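Local coordinates for clostripain-related protein (Bacteroides thetaiotaomicron, PDB 6N9J) that is a secreted C11-family cysteine protease of the clostripain type, which probably hydrolyses peptide bonds and is covalently inactivated by a peptide-based inhibitor, at residues Y178-P183 / V208-N213. Numbering follows the deposited sequence.
Sequences YFIGSP and VSIAEN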
loop_
_atom_site.group_PDB
_atom_site.type_symbol
_atom_site.label_atom_id
_atom_site.label_comp_id
_atom_site.label_asym_id
_atom_site.label_seq_id
_atom_site.Cartn_x
_atom_site.Cartn_y
_atom_site.Cartn_z
ATOM N N TYR A 178 -5.853 10.098 -0.048
ATOM C CA TYR A 178 -6.190 8.851 -0.738
ATOM C C TYR A 178 -5.142 7.784 -0.486
ATOM O O TYR A 178 -3.952 8.084 -0.376
ATOM C CB TYR A 178 -6.335 9.085 -2.248
ATOM C CG TYR A 178 -7.403 10.098 -2.602
ATOM C CD1 TYR A 178 -8.715 9.696 -2.806
ATOM C CD2 TYR A 178 -7.101 11.457 -2.720
ATOM C CE1 TYR A 178 -9.707 10.615 -3.116
ATOM C CE2 TYR A 178 -8.088 12.390 -3.030
ATOM C CZ TYR A 178 -9.399 11.955 -3.219
ATOM O OH TYR A 178 -10.405 12.845 -3.534
ATOM N N PHE A 179 -5.597 6.537 -0.414
ATOM C CA PHE A 179 -4.722 5.391 -0.213
ATOM C C PHE A 179 -4.893 4.410 -1.362
ATOM O O PHE A 179 -6.001 3.971 -1.639
ATOM C CB PHE A 179 -5.026 4.689 1.120
ATOM C CG PHE A 179 -4.596 5.465 2.328
ATOM C CD1 PHE A 179 -5.424 6.436 2.876
ATOM C CD2 PHE A 179 -3.362 5.225 2.917
ATOM C CE1 PHE A 179 -5.031 7.158 3.987
ATOM C CE2 PHE A 179 -2.957 5.944 4.028
ATOM C CZ PHE A 179 -3.793 6.914 4.562
ATOM N N ILE A 180 -3.793 4.053 -2.016
ATOM C CA ILE A 180 -3.842 3.101 -3.113
ATOM C C ILE A 180 -3.088 1.840 -2.710
ATOM O O ILE A 180 -1.914 1.898 -2.330
ATOM C CB ILE A 180 -3.245 3.684 -4.433
ATOM C CG1 ILE A 180 -3.859 5.045 -4.771
ATOM C CG2 ILE A 180 -3.455 2.737 -5.596
ATOM C CD1 ILE A 180 -2.990 6.223 -4.328
ATOM N N GLY A 181 -3.762 0.696 -2.789
ATOM C CA GLY A 181 -3.129 -0.565 -2.450
ATOM C C GLY A 181 -3.921 -1.813 -2.806
ATOM O O GLY A 181 -4.966 -1.724 -3.436
ATOM N N SER A 182 -3.396 -2.975 -2.416
ATOM C CA SER A 182 -4.096 -4.255 -2.572
ATOM C C SER A 182 -4.452 -4.796 -1.207
ATOM O O SER A 182 -3.667 -4.656 -0.276
ATOM C CB SER A 182 -3.233 -5.279 -3.312
ATOM O OG SER A 182 -3.927 -6.509 -3.455
ATOM N N PRO A 183 -5.642 -5.405 -1.069
ATOM C CA PRO A 183 -5.943 -6.073 0.207
ATOM C C PRO A 183 -5.288 -7.449 0.299
ATOM O O PRO A 183 -5.197 -8.047 1.395
ATOM C CB PRO A 183 -7.466 -6.182 0.200
ATOM C CG PRO A 183 -7.855 -6.138 -1.258
ATOM C CD PRO A 183 -6.790 -5.393 -1.999
ATOM N N VAL A 208 -6.655 7.711 -8.707
ATOM C CA VAL A 208 -7.355 6.925 -9.712
ATOM C C VAL A 208 -6.421 6.624 -10.882
ATOM O O VAL A 208 -6.362 5.489 -11.355
ATOM C CB VAL A 208 -8.629 7.654 -10.217
ATOM C CG1 VAL A 208 -9.258 6.899 -11.379
ATOM C CG2 VAL A 208 -9.632 7.806 -9.086
ATOM N N SER A 209 -5.696 7.648 -11.342
ATOM C CA SER A 209 -4.734 7.480 -12.433
ATOM C C SER A 209 -3.691 6.417 -12.114
ATOM O O SER A 209 -3.337 5.604 -12.972
ATOM C CB SER A 209 -4.012 8.795 -12.752
ATOM O OG SER A 209 -4.933 9.809 -13.101
ATOM N N ILE A 210 -3.178 6.452 -10.886
ATOM C CA ILE A 210 -2.160 5.498 -10.458
ATOM C C ILE A 210 -2.746 4.090 -10.499
ATOM O O ILE A 210 -2.123 3.162 -11.036
ATOM C CB ILE A 210 -1.626 5.840 -9.040
ATOM C CG1 ILE A 210 -0.799 7.130 -9.084
ATOM C CG2 ILE A 210 -0.787 4.663 -8.460
ATOM C CD1 ILE A 210 -0.583 7.807 -7.716
ATOM N N ALA A 211 -3.968 3.951 -9.977
ATOM C CA ALA A 211 -4.654 2.661 -9.894
ATOM C C ALA A 211 -4.914 2.057 -11.267
ATOM O O ALA A 211 -4.612 0.893 -11.510
ATOM C CB ALA A 211 -5.954 2.816 -9.150
ATOM N N GLU A 212 -5.482 2.865 -12.158
ATOM C CA GLU A 212 -5.811 2.414 -13.502
ATOM C C GLU A 212 -4.573 1.949 -14.239
ATOM O O GLU A 212 -4.606 0.935 -14.924
ATOM C CB GLU A 212 -6.506 3.533 -14.297
ATOM C CG GLU A 212 -7.983 3.763 -13.929
ATOM C CD GLU A 212 -8.948 2.805 -14.630
ATOM O OE1 GLU A 212 -8.526 2.057 -15.535
ATOM O OE2 GLU A 212 -10.154 2.812 -14.278
ATOM N N ASN A 213 -3.479 2.698 -14.104
ATOM C CA ASN A 213 -2.257 2.374 -14.826
ATOM C C ASN A 213 -1.566 1.168 -14.198
ATOM O O ASN A 213 -1.046 0.303 -14.902
ATOM C CB ASN A 213 -1.309 3.587 -14.877
ATOM C CG ASN A 213 -1.715 4.598 -15.939
ATOM O OD1 ASN A 213 -1.322 4.489 -17.095
ATOM N ND2 ASN A 213 -2.516 5.576 -15.550
#
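I180 meets I210 and A211 where helix 206-221 packs on one face of the central mixed β-sheet, a helix-on-sheet layer of the α/β core of this clan CD (clostripain-family) peptidase. Strand 178-181 runs parallel to strand 155-159 on one edge and antiparallel to strand 239-244 on the other, so the strand is internal to the sheet, and the CB of I180 points from it toward the helix.

The contact across the segments is purely apolar. A single branch of I180 does the touching: its CG2 methyl lies 4.3 Å from A211 CB and 4.4 Å from I210 CG2, a loose van der Waals approach to two successive helix residues. The nearest CA atoms, I180 CA and A211 CA, are 6.8 Å apart, consistent with the short side chain of A211. F155 and V242 of the flanking strands continue this buried layer, F155 against both isoleucines and V242 against I180 and A211.

No hydrogen bond crosses between the segments; within 208-213, S209 O accepts N213 N at 3.1 Å in the regular helical bond. With chi1 at -79°, the amide of N213 folds back along the helix, and N213 ND2 reaches the other face of the same carbonyl, 2.7 Å from S209 O with a nearly straight N-H...O angle of 176°.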